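Local coordinates for carbohydrate binding module family 33 and 10 domain protein (Teredinibacter turnerae, PDB 6RW7) that is the AA10 lytic polysaccharide monooxygenase domain of a longer protein, a copper enzyme that oxidatively cleaves polysaccharide chains, probably those of cellulose, at residues A[17-22]-A[44-49]; A[33-38]-A[77-82]; A[97-102]-A[163-168]; A[112-117]-A[183-188]. All blocks are in the same frame, centred on the assembly; numbering follows the deposited sequence. Where two conformers were deposited one is given.

From the N terminus, the chain runs through strand 3-6 and helix 10-17 before the 17-22 loop folds against 44-49 in contact 1, closing a loop that carries helix 29-37. Contact 2 starts inside that loop, on the helix, and ends beyond it at 77-82, so contacts 1 and 2 cross; they touch and together tie helix 29-37 and the loops around it to one another and to the 77-82 loop. Contacts 3 and 4 follow later in the chain and also cross. Contact 3 pairs 97-102 with 163-168 in the four-stranded sheet, and contact 4 pairs 112-117 with 183-188 in the other sheet. Their inner side chains meet across the core of the sandwich, with their centres about 12 Å apart.

Contact 1 of 4, residues A[17-22]-A[44-49]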
# COMPACT_ATOMS: atom_id res chain seq x y z
N GLU A 17 2.89 10.47 9.12
CA GLU A 17 4.05 11.23 9.60
C GLU A 17 3.95 12.68 9.12
O GLU A 17 3.68 13.55 9.94
CB GLU A 17 5.35 10.58 9.16
CG GLU A 17 5.59 9.25 9.83
CD GLU A 17 6.87 8.56 9.39
OE1 GLU A 17 7.82 9.29 8.92
OE2 GLU A 17 6.94 7.31 9.53
N GLN A 18 4.15 12.95 7.84
CA GLN A 18 4.23 14.33 7.34
C GLN A 18 2.85 14.77 6.86
O GLN A 18 2.18 14.01 6.14
CB GLN A 18 5.26 14.45 6.22
CG GLN A 18 6.67 14.06 6.64
CD GLN A 18 7.16 15.02 7.70
OE1 GLN A 18 6.91 16.24 7.62
NE2 GLN A 18 7.82 14.50 8.71
N LYS A 19 2.46 15.98 7.26
CA LYS A 19 1.22 16.64 6.80
C LYS A 19 1.60 17.89 6.02
O LYS A 19 2.55 18.59 6.38
CB LYS A 19 0.33 17.10 7.96
CG LYS A 19 0.01 16.07 9.03
CD LYS A 19 -0.90 15.02 8.51
CE LYS A 19 -1.51 14.21 9.63
NZ LYS A 19 -0.48 13.42 10.33
N PRO A 20 0.89 18.18 4.92
CA PRO A 20 1.34 19.23 4.02
C PRO A 20 1.23 20.65 4.59
O PRO A 20 1.95 21.55 4.13
CB PRO A 20 0.43 19.06 2.80
CG PRO A 20 -0.81 18.39 3.36
CD PRO A 20 -0.30 17.46 4.43
N ASP A 21 0.38 20.84 5.60
CA ASP A 21 0.20 22.19 6.19
C ASP A 21 1.26 22.43 7.29
O ASP A 21 1.32 23.56 7.80
CB ASP A 21 -1.26 22.41 6.60
CG ASP A 21 -1.98 21.25 7.27
OD1 ASP A 21 -1.53 20.09 7.15
OD2 ASP A 21 -3.03 21.52 7.88
N ASN A 22 2.09 21.45 7.63
CA ASN A 22 3.09 21.64 8.72
C ASN A 22 4.15 20.55 8.68
O ASN A 22 4.42 19.88 9.68
CB ASN A 22 2.42 21.72 10.10
CG ASN A 22 1.88 20.40 10.59
OD1 ASN A 22 1.55 19.52 9.80
ND2 ASN A 22 1.82 20.25 11.90
N HIS A 44 -6.74 16.54 1.93
CA HIS A 44 -6.96 15.14 1.49
C HIS A 44 -5.98 14.17 2.17
O HIS A 44 -6.33 12.96 2.36
CB HIS A 44 -6.85 15.04 -0.03
CG HIS A 44 -7.97 15.71 -0.73
ND1 HIS A 44 -8.00 15.87 -2.09
CD2 HIS A 44 -9.12 16.24 -0.25
CE1 HIS A 44 -9.13 16.46 -2.43
NE2 HIS A 44 -9.84 16.68 -1.33
N TRP A 45 -4.77 14.64 2.51
CA TRP A 45 -3.70 13.77 3.09
C TRP A 45 -4.09 13.35 4.50
O TRP A 45 -3.53 12.37 5.02
CB TRP A 45 -2.35 14.47 3.05
CG TRP A 45 -1.89 14.87 1.69
CD1 TRP A 45 -2.11 16.06 1.07
CD2 TRP A 45 -1.08 14.08 0.79
NE1 TRP A 45 -1.55 16.05 -0.17
CE2 TRP A 45 -0.89 14.87 -0.36
CE3 TRP A 45 -0.51 12.81 0.83
CZ2 TRP A 45 -0.14 14.43 -1.45
CZ3 TRP A 45 0.27 12.39 -0.22
CH2 TRP A 45 0.41 13.17 -1.37
N TYR A 46 -5.04 14.03 5.13
CA TYR A 46 -5.56 13.62 6.45
C TYR A 46 -6.35 12.32 6.33
O TYR A 46 -6.54 11.64 7.35
CB TYR A 46 -6.33 14.76 7.12
CG TYR A 46 -5.40 15.84 7.61
CD1 TYR A 46 -4.79 16.73 6.74
CD2 TYR A 46 -5.02 15.88 8.94
CE1 TYR A 46 -3.88 17.68 7.18
CE2 TYR A 46 -4.15 16.85 9.40
CZ TYR A 46 -3.56 17.74 8.53
OH TYR A 46 -2.68 18.69 9.00
N ASN A 47 -6.80 11.96 5.13
CA ASN A 47 -7.53 10.69 4.87
C ASN A 47 -6.57 9.59 4.39
O ASN A 47 -6.97 8.75 3.59
CB ASN A 47 -8.68 10.91 3.88
CG ASN A 47 -10.03 10.87 4.56
OD1 ASN A 47 -10.91 11.69 4.24
ND2 ASN A 47 -10.19 9.95 5.47
N PHE A 48 -5.37 9.57 4.96
CA PHE A 48 -4.33 8.61 4.54
C PHE A 48 -4.77 7.18 4.87
O PHE A 48 -4.24 6.21 4.30
CB PHE A 48 -3.01 8.91 5.22
CG PHE A 48 -3.00 8.93 6.72
CD1 PHE A 48 -2.74 7.78 7.44
CD2 PHE A 48 -3.20 10.10 7.42
CE1 PHE A 48 -2.66 7.80 8.83
CE2 PHE A 48 -3.12 10.12 8.80
CZ PHE A 48 -2.86 8.98 9.50
N MET A 49 -5.73 7.01 5.77
CA MET A 49 -6.23 5.67 6.19
C MET A 49 -7.42 5.22 5.33
O MET A 49 -8.03 4.19 5.65
CB MET A 49 -6.62 5.68 7.67
CG MET A 49 -7.84 6.48 8.02
SD MET A 49 -7.72 8.29 7.87
CE MET A 49 -6.52 8.65 9.16
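Y46 and D21 join two loops of the helical region between strand 3-6 and strand 52-54, the part of AA10 enzymes usually called L2. They reach toward each other tip to tip: Y46 OH donates to D21 OD1 over 2.6 Å on the syn side of the carboxylate, whose plane stands 79° from that of the phenol ring. D21 CG is set between the backbone N and the carbonyl carbon (chi1 42°), and from there OD1 meets the phenol oxygen. D21 was modelled in two conformers, and the bond holds for the one described. K19 crosses the ring at about a right angle, and its CD lies over one face toward the rim, in a CH-pi contact 4.0 Å from the centroid of Y46. Farther out, K19 CE is 3.7 Å from Y46 CE2, while NZ is hydrogen-bonded to G15 O in the last turn of helix 10-17. P20 packs obliquely on W45, with P20 CG 3.5 Å from W45 CD1. W45 itself is buried against F32 of helix 29-37 and the ring of Y80. N22 N bonds to K19 O at 3.2 Å, closing a type I beta turn after helix 10-17 that packs on the 3-10 segment 44-46 within the L2 region.

Contact 2 of 4, residues A[33-38]-A[77-82]; sequences ANYRAA and PAPYDT
Y35 projects from helix 29-37 onto the 77-82 loop, its CG anti to the backbone N (chi1 -170°). At the base, Y35 CB lies 3.7 Å from T82 OG1, and the same hydroxyl comes within 3.3 Å of Y35 CD1, the two side chains crossing at about a right angle. One step on, Y35 CE1 is 3.6 Å from P79 CA, which sits over one face of the ring, offset toward its rim, as a CH-pi contact. The proline ring continues the packing side by side with the phenol and pointing the same way, so that Y35 CZ meets P79 CG at 3.7 Å. At the tip, Y35 OH is hydrogen-bonded to H44 ND1 and, over 2.7 Å, to a water that in turn donates to P77 O at 2.6 Å. This water ties the tip of the tyrosine to the backbone of the loop, which enters P77 through a cis peptide bond.

The loop is held in shape by its own bonds. T82 OG1 donates to P79 O over 2.7 Å, which fixes the hydroxyl where it lies against Y35. T82 N reaches the same oxygen from the same face of its plane. The other branch, T82 CG2, packs 3.5 Å from N34 CB. D81 OD2 accepts from A78 N, bracing the start of the turn. Away from the copper sites, the whole is a helix packed on a short 3-10 turn, with P79 set over one face of the buried tyrosine ring.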
# COMPACT_ATOMS: atom_id res chain seq x y z
N ALA A 33 3.44 19.01 -3.35
CA ALA A 33 3.45 20.09 -4.35
C ALA A 33 2.79 19.66 -5.66
O ALA A 33 1.95 20.38 -6.21
CB ALA A 33 4.87 20.54 -4.56
N ASN A 34 3.11 18.46 -6.13
CA ASN A 34 2.58 17.96 -7.41
C ASN A 34 1.08 17.73 -7.26
O ASN A 34 0.35 17.99 -8.19
CB ASN A 34 3.32 16.69 -7.87
CG ASN A 34 4.75 16.95 -8.31
OD1 ASN A 34 5.20 18.11 -8.34
ND2 ASN A 34 5.49 15.90 -8.62
N TYR A 35 0.61 17.32 -6.08
CA TYR A 35 -0.84 17.12 -5.88
C TYR A 35 -1.53 18.49 -5.94
O TYR A 35 -2.56 18.60 -6.60
CB TYR A 35 -1.08 16.34 -4.59
CG TYR A 35 -2.49 15.88 -4.41
CD1 TYR A 35 -3.10 15.02 -5.30
CD2 TYR A 35 -3.21 16.27 -3.29
CE1 TYR A 35 -4.40 14.58 -5.11
CE2 TYR A 35 -4.51 15.82 -3.08
CZ TYR A 35 -5.10 14.97 -3.99
OH TYR A 35 -6.39 14.54 -3.81
N ARG A 36 -1.03 19.50 -5.24
CA ARG A 36 -1.66 20.85 -5.30
C ARG A 36 -1.67 21.34 -6.77
O ARG A 36 -2.69 21.91 -7.22
CB ARG A 36 -0.92 21.85 -4.40
CG ARG A 36 -1.18 21.70 -2.91
CD ARG A 36 -0.57 22.83 -2.12
NE ARG A 36 0.88 22.87 -2.21
CZ ARG A 36 1.72 22.22 -1.40
NH1 ARG A 36 1.27 21.44 -0.42
NH2 ARG A 36 3.02 22.33 -1.59
N ALA A 37 -0.58 21.11 -7.49
CA ALA A 37 -0.45 21.59 -8.89
C ALA A 37 -1.53 20.95 -9.77
O ALA A 37 -1.97 21.61 -10.73
CB ALA A 37 0.94 21.33 -9.40
N ALA A 38 -1.98 19.74 -9.43
CA ALA A 38 -2.99 18.99 -10.19
C ALA A 38 -4.41 19.29 -9.70
O ALA A 38 -5.36 18.67 -10.18
CB ALA A 38 -2.68 17.51 -10.09
N PRO A 77 -8.33 10.90 -8.79
CA PRO A 77 -7.21 10.12 -8.25
C PRO A 77 -6.99 10.36 -6.75
O PRO A 77 -7.46 11.36 -6.20
CB PRO A 77 -5.99 10.61 -9.06
CG PRO A 77 -6.38 11.98 -9.55
CD PRO A 77 -7.88 11.94 -9.73
N ALA A 78 -6.29 9.43 -6.11
CA ALA A 78 -5.85 9.58 -4.70
C ALA A 78 -4.63 10.49 -4.65
O ALA A 78 -3.83 10.56 -5.60
CB ALA A 78 -5.53 8.23 -4.09
N PRO A 79 -4.35 11.12 -3.50
CA PRO A 79 -3.04 11.75 -3.28
C PRO A 79 -1.90 10.79 -3.67
O PRO A 79 -0.89 11.18 -4.19
CB PRO A 79 -3.07 12.04 -1.78
CG PRO A 79 -4.54 12.30 -1.50
CD PRO A 79 -5.27 11.30 -2.36
N TYR A 80 -2.11 9.49 -3.38
CA TYR A 80 -1.08 8.42 -3.48
C TYR A 80 -0.86 7.99 -4.92
O TYR A 80 0.09 7.23 -5.15
CB TYR A 80 -1.45 7.30 -2.50
CG TYR A 80 -1.58 7.88 -1.11
CD1 TYR A 80 -0.45 8.36 -0.45
CD2 TYR A 80 -2.82 8.10 -0.54
CE1 TYR A 80 -0.55 9.01 0.76
CE2 TYR A 80 -2.93 8.76 0.67
CZ TYR A 80 -1.80 9.22 1.32
OH TYR A 80 -1.91 9.87 2.51
N ASP A 81 -1.65 8.50 -5.87
CA ASP A 81 -1.44 8.27 -7.32
C ASP A 81 -0.49 9.31 -7.89
O ASP A 81 0.03 9.08 -8.99
CB ASP A 81 -2.76 8.28 -8.08
CG ASP A 81 -3.64 7.11 -7.71
OD1 ASP A 81 -3.12 5.96 -7.70
OD2 ASP A 81 -4.84 7.35 -7.46
N THR A 82 -0.30 10.45 -7.22
CA THR A 82 0.49 11.59 -7.75
C THR A 82 1.85 11.10 -8.24
O THR A 82 2.63 10.56 -7.46
CB THR A 82 0.63 12.66 -6.66
OG1 THR A 82 -0.68 12.99 -6.20
CG2 THR A 82 1.32 13.90 -7.19
O HOH W 1 -7.88 13.96 -5.97

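Contact 3 of 4, residues A[97-102]-A[163-168]. With CU (copper (II) ion), chain C.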
# COMPACT_ATOMS: atom_id res chain seq x y z
N THR A 97 8.17 -9.35 7.03
CA THR A 97 6.87 -9.08 7.70
C THR A 97 6.37 -7.70 7.25
O THR A 97 7.11 -6.70 7.39
CB THR A 97 6.95 -9.22 9.22
OG1 THR A 97 7.40 -10.55 9.45
CG2 THR A 97 5.61 -9.02 9.88
N PHE A 98 5.15 -7.65 6.76
CA PHE A 98 4.45 -6.39 6.43
C PHE A 98 3.47 -6.08 7.55
O PHE A 98 2.74 -6.98 7.96
CB PHE A 98 3.71 -6.49 5.09
CG PHE A 98 4.63 -6.58 3.91
CD1 PHE A 98 5.18 -7.80 3.52
CD2 PHE A 98 4.99 -5.44 3.21
CE1 PHE A 98 6.07 -7.86 2.46
CE2 PHE A 98 5.84 -5.52 2.12
CZ PHE A 98 6.41 -6.72 1.77
N VAL A 99 3.46 -4.85 8.03
CA VAL A 99 2.61 -4.45 9.17
C VAL A 99 1.55 -3.48 8.64
O VAL A 99 1.91 -2.34 8.22
CB VAL A 99 3.45 -3.80 10.28
CG1 VAL A 99 2.56 -3.41 11.44
CG2 VAL A 99 4.58 -4.72 10.75
N TRP A 100 0.31 -3.92 8.65
CA TRP A 100 -0.84 -3.01 8.41
C TRP A 100 -1.20 -2.37 9.74
O TRP A 100 -1.50 -3.11 10.70
CB TRP A 100 -2.03 -3.76 7.84
CG TRP A 100 -1.93 -4.06 6.37
CD1 TRP A 100 -1.25 -5.06 5.75
CD2 TRP A 100 -2.54 -3.29 5.34
NE1 TRP A 100 -1.43 -4.98 4.39
CE2 TRP A 100 -2.24 -3.92 4.12
CE3 TRP A 100 -3.35 -2.15 5.33
CZ2 TRP A 100 -2.70 -3.43 2.90
CZ3 TRP A 100 -3.80 -1.67 4.13
CH2 TRP A 100 -3.47 -2.29 2.93
N ASP A 101 -1.27 -1.05 9.77
CA ASP A 101 -1.90 -0.34 10.90
C ASP A 101 -3.38 -0.21 10.61
O ASP A 101 -3.73 0.38 9.57
CB ASP A 101 -1.33 1.06 11.15
CG ASP A 101 -2.06 1.70 12.32
OD1 ASP A 101 -3.14 2.22 12.11
OD2 ASP A 101 -1.59 1.56 13.43
N ILE A 102 -4.22 -0.77 11.46
CA ILE A 102 -5.70 -0.68 11.29
C ILE A 102 -6.31 0.04 12.51
O ILE A 102 -7.51 -0.04 12.70
CB ILE A 102 -6.30 -2.07 10.99
CG1 ILE A 102 -6.30 -3.02 12.20
CG2 ILE A 102 -5.62 -2.72 9.79
CD1 ILE A 102 -7.15 -4.26 11.97
N ASN A 163 -1.59 -3.15 19.46
CA ASN A 163 -1.17 -2.05 18.55
C ASN A 163 -2.22 -1.78 17.46
O ASN A 163 -2.01 -0.82 16.72
CB ASN A 163 0.18 -2.34 17.91
CG ASN A 163 1.30 -2.24 18.92
OD1 ASN A 163 1.51 -1.17 19.48
ND2 ASN A 163 2.00 -3.34 19.16
N SER A 164 -3.28 -2.58 17.38
CA SER A 164 -4.24 -2.55 16.25
C SER A 164 -3.47 -2.72 14.94
O SER A 164 -3.63 -1.88 14.03
CB SER A 164 -5.05 -1.29 16.21
OG SER A 164 -5.86 -1.20 17.37
N HIS A 165 -2.66 -3.76 14.85
CA HIS A 165 -1.88 -4.10 13.64
C HIS A 165 -2.27 -5.49 13.14
O HIS A 165 -2.62 -6.37 13.95
CB HIS A 165 -0.37 -4.08 13.90
CG HIS A 165 0.22 -2.73 14.12
ND1 HIS A 165 1.56 -2.59 14.41
CD2 HIS A 165 -0.32 -1.49 14.09
CE1 HIS A 165 1.83 -1.30 14.55
NE2 HIS A 165 0.69 -0.62 14.34
N ILE A 166 -2.16 -5.68 11.83
CA ILE A 166 -2.12 -7.04 11.23
C ILE A 166 -0.71 -7.25 10.70
O ILE A 166 -0.24 -6.40 9.92
CB ILE A 166 -3.17 -7.24 10.13
CG1 ILE A 166 -4.60 -7.08 10.64
CG2 ILE A 166 -2.95 -8.56 9.43
CD1 ILE A 166 -5.66 -6.99 9.56
N ASN A 167 -0.04 -8.32 11.12
CA ASN A 167 1.32 -8.66 10.65
C ASN A 167 1.20 -9.83 9.67
O ASN A 167 0.59 -10.86 10.03
CB ASN A 167 2.25 -9.02 11.81
CG ASN A 167 2.33 -7.96 12.88
OD1 ASN A 167 2.37 -6.76 12.57
ND2 ASN A 167 2.38 -8.38 14.14
N VAL A 168 1.69 -9.67 8.44
CA VAL A 168 1.66 -10.74 7.42
C VAL A 168 3.09 -11.05 7.05
O VAL A 168 3.80 -10.11 6.67
CB VAL A 168 0.93 -10.34 6.13
CG1 VAL A 168 0.63 -11.57 5.28
CG2 VAL A 168 -0.28 -9.49 6.32
CU CU C . 0.71 1.37 14.38
O HOH W 2 -0.32 1.26 16.31
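D101 CG stands anti to the backbone N (chi1 179°) and H165 CG anti to its carbonyl carbon (chi1 -70°); these torsions set the two CG atoms so that the carboxylate and imidazole can share one copper (II) ion at the end of two antiparallel strands. The strands belong to one sheet of the immunoglobulin-like beta sandwich of AA10 enzymes. D101 and H165 form a non-hydrogen-bonded pair, with the carboxylate turned 74° from the imidazole. H165 NE2 binds the copper at 2.0 Å, D101 OD2 more loosely at 2.5 Å; a water at 2.2 Å from the metal and E5 of strand 3-6 complete the site. It is distinct from the copper (I) site of H1 and H107, the histidine brace of the family. The water also donates to N163 O, while D101 OD1 is held by S103 OG.

Behind the metal, F98 pairs with V168 and W100 with I166 through two backbone bonds each, and I102 N reaches S164 O at 2.9 Å. The side chains of F98, W100, I166 and V168 enter the core, whereas V99 and N167 lie on the metal-bearing face. S164 and H165 form a G1 beta bulge opposite D160. The packing about the imidazole is close: V99 CG1 comes within 3.2 Å of H165 ND1, and N163 CB rests over the centre of the H165 ring, 3.7 Å above its plane.

Contact 4 of 4, residues A[112-117]-A[183-188]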
# COMPACT_ATOMS: atom_id res chain seq x y z
N GLU A 112 -10.42 -10.88 5.87
CA GLU A 112 -10.35 -12.14 5.10
C GLU A 112 -8.99 -12.31 4.42
O GLU A 112 -8.47 -13.45 4.44
CB GLU A 112 -11.45 -12.21 4.06
CG GLU A 112 -11.39 -13.53 3.32
CD GLU A 112 -12.67 -13.89 2.59
OE1 GLU A 112 -13.30 -12.98 2.03
OE2 GLU A 112 -13.01 -15.11 2.58
N GLU A 113 -8.43 -11.28 3.78
CA GLU A 113 -7.18 -11.57 3.05
C GLU A 113 -6.28 -10.35 2.97
O GLU A 113 -6.72 -9.20 3.06
CB GLU A 113 -7.46 -12.14 1.67
CG GLU A 113 -8.28 -11.20 0.81
CD GLU A 113 -8.54 -11.64 -0.62
OE1 GLU A 113 -8.44 -12.85 -0.91
OE2 GLU A 113 -8.79 -10.77 -1.46
N LEU A 114 -5.01 -10.65 2.81
CA LEU A 114 -3.93 -9.66 2.62
C LEU A 114 -3.23 -10.07 1.33
O LEU A 114 -2.76 -11.21 1.24
CB LEU A 114 -2.96 -9.71 3.80
CG LEU A 114 -3.42 -9.26 5.19
CD1 LEU A 114 -3.84 -7.82 5.20
CD2 LEU A 114 -4.45 -10.18 5.83
N VAL A 115 -3.21 -9.18 0.35
CA VAL A 115 -2.71 -9.49 -1.02
C VAL A 115 -1.61 -8.49 -1.35
O VAL A 115 -1.77 -7.32 -1.04
CB VAL A 115 -3.87 -9.43 -2.03
CG1 VAL A 115 -3.46 -9.94 -3.39
CG2 VAL A 115 -5.08 -10.20 -1.54
N PHE A 116 -0.53 -8.95 -1.99
CA PHE A 116 0.62 -8.09 -2.32
C PHE A 116 1.10 -8.39 -3.73
O PHE A 116 1.34 -9.57 -4.06
CB PHE A 116 1.79 -8.35 -1.38
CG PHE A 116 1.53 -8.11 0.08
CD1 PHE A 116 0.84 -9.04 0.85
CD2 PHE A 116 1.97 -6.95 0.69
CE1 PHE A 116 0.65 -8.83 2.21
CE2 PHE A 116 1.75 -6.73 2.03
CZ PHE A 116 1.09 -7.66 2.79
N TYR A 117 1.31 -7.32 -4.48
CA TYR A 117 1.90 -7.35 -5.83
C TYR A 117 3.19 -6.54 -5.81
O TYR A 117 3.28 -5.60 -5.03
CB TYR A 117 0.95 -6.72 -6.84
CG TYR A 117 -0.34 -7.45 -7.10
CD1 TYR A 117 -1.42 -7.33 -6.24
CD2 TYR A 117 -0.51 -8.20 -8.25
CE1 TYR A 117 -2.60 -8.01 -6.50
CE2 TYR A 117 -1.71 -8.82 -8.56
CZ TYR A 117 -2.77 -8.71 -7.68
OH TYR A 117 -3.96 -9.36 -7.94
N ALA A 183 -0.45 -3.27 -2.29
CA ALA A 183 -1.02 -4.20 -1.30
C ALA A 183 -2.48 -3.87 -1.01
O ALA A 183 -2.88 -2.70 -1.02
CB ALA A 183 -0.21 -4.16 -0.03
N GLU A 184 -3.20 -4.92 -0.66
CA GLU A 184 -4.63 -4.82 -0.32
C GLU A 184 -4.90 -5.52 1.01
O GLU A 184 -4.32 -6.59 1.27
CB GLU A 184 -5.49 -5.51 -1.38
CG GLU A 184 -5.26 -5.01 -2.78
CD GLU A 184 -6.10 -5.71 -3.84
OE1 GLU A 184 -6.70 -6.78 -3.52
OE2 GLU A 184 -6.15 -5.18 -4.96
N TRP A 185 -5.83 -4.94 1.76
CA TRP A 185 -6.39 -5.57 2.98
C TRP A 185 -7.88 -5.70 2.73
O TRP A 185 -8.55 -4.66 2.65
CB TRP A 185 -6.02 -4.77 4.23
CG TRP A 185 -6.86 -5.08 5.42
CD1 TRP A 185 -7.28 -6.31 5.85
CD2 TRP A 185 -7.38 -4.12 6.35
NE1 TRP A 185 -8.05 -6.17 6.97
CE2 TRP A 185 -8.14 -4.84 7.29
CE3 TRP A 185 -7.29 -2.72 6.46
CZ2 TRP A 185 -8.81 -4.21 8.33
CZ3 TRP A 185 -7.96 -2.11 7.50
CH2 TRP A 185 -8.72 -2.84 8.41
N GLY A 186 -8.37 -6.92 2.57
CA GLY A 186 -9.78 -7.14 2.23
C GLY A 186 -10.55 -7.75 3.37
O GLY A 186 -10.12 -8.78 3.94
N ARG A 187 -11.70 -7.16 3.66
CA ARG A 187 -12.71 -7.77 4.55
C ARG A 187 -13.57 -8.73 3.73
O ARG A 187 -13.52 -8.72 2.49
CB ARG A 187 -13.54 -6.65 5.21
CG ARG A 187 -12.70 -5.78 6.12
CD ARG A 187 -13.43 -4.55 6.61
NE ARG A 187 -14.58 -4.89 7.43
CZ ARG A 187 -15.58 -4.05 7.72
NH1 ARG A 187 -15.57 -2.80 7.30
NH2 ARG A 187 -16.59 -4.49 8.42
N ASN A 188 -14.35 -9.54 4.42
CA ASN A 188 -15.13 -10.60 3.78
C ASN A 188 -16.36 -9.99 3.08
O ASN A 188 -16.56 -8.76 3.09
CB ASN A 188 -15.46 -11.68 4.79
CG ASN A 188 -16.65 -11.36 5.65
OD1 ASN A 188 -17.06 -10.20 5.79
ND2 ASN A 188 -17.23 -12.41 6.20
O HOH W 3 -12.19 -10.66 0.78
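G186 O is gripped by two successive amides of the facing strand, E112 N at 2.9 Å and E113 N at 3.0 Å, both in the plane of the carbonyl. E112 and E113 therefore both face G186, a classic beta bulge at the start of an antiparallel pairing. Beyond it G186 N returns a nearly straight bond to E113 O, and V115 and E184 exchange two more. With E112 CG anti to the backbone N (chi1 -178°) and the chain extended beyond it, E112 OE1 lies 3.5 Å from N188 CA; a water donates to both E112 OE1 and R187 O.

On the inner face, L114 and W185 lie side by side, pointing the same way, with L114 CD1 3.8 Å from W185 CD1. A183 CB sits 3.6 Å from F116 CD2. On the other face E113 OE2 and E184 OE1 are like charges 5.0 Å apart; R194 forms salt bridges to both and would offset their repulsion, and E113 OE1 also pairs with K59 NZ in a salt bridge. R187 forms salt bridges with D110 and E193, close to the copper (I) site.

Strands 142-145 and 193-202 flank the pair within its sheet, while L114, F116, A183 and W185 pack across the sandwich on strands 96-101 and 165-172.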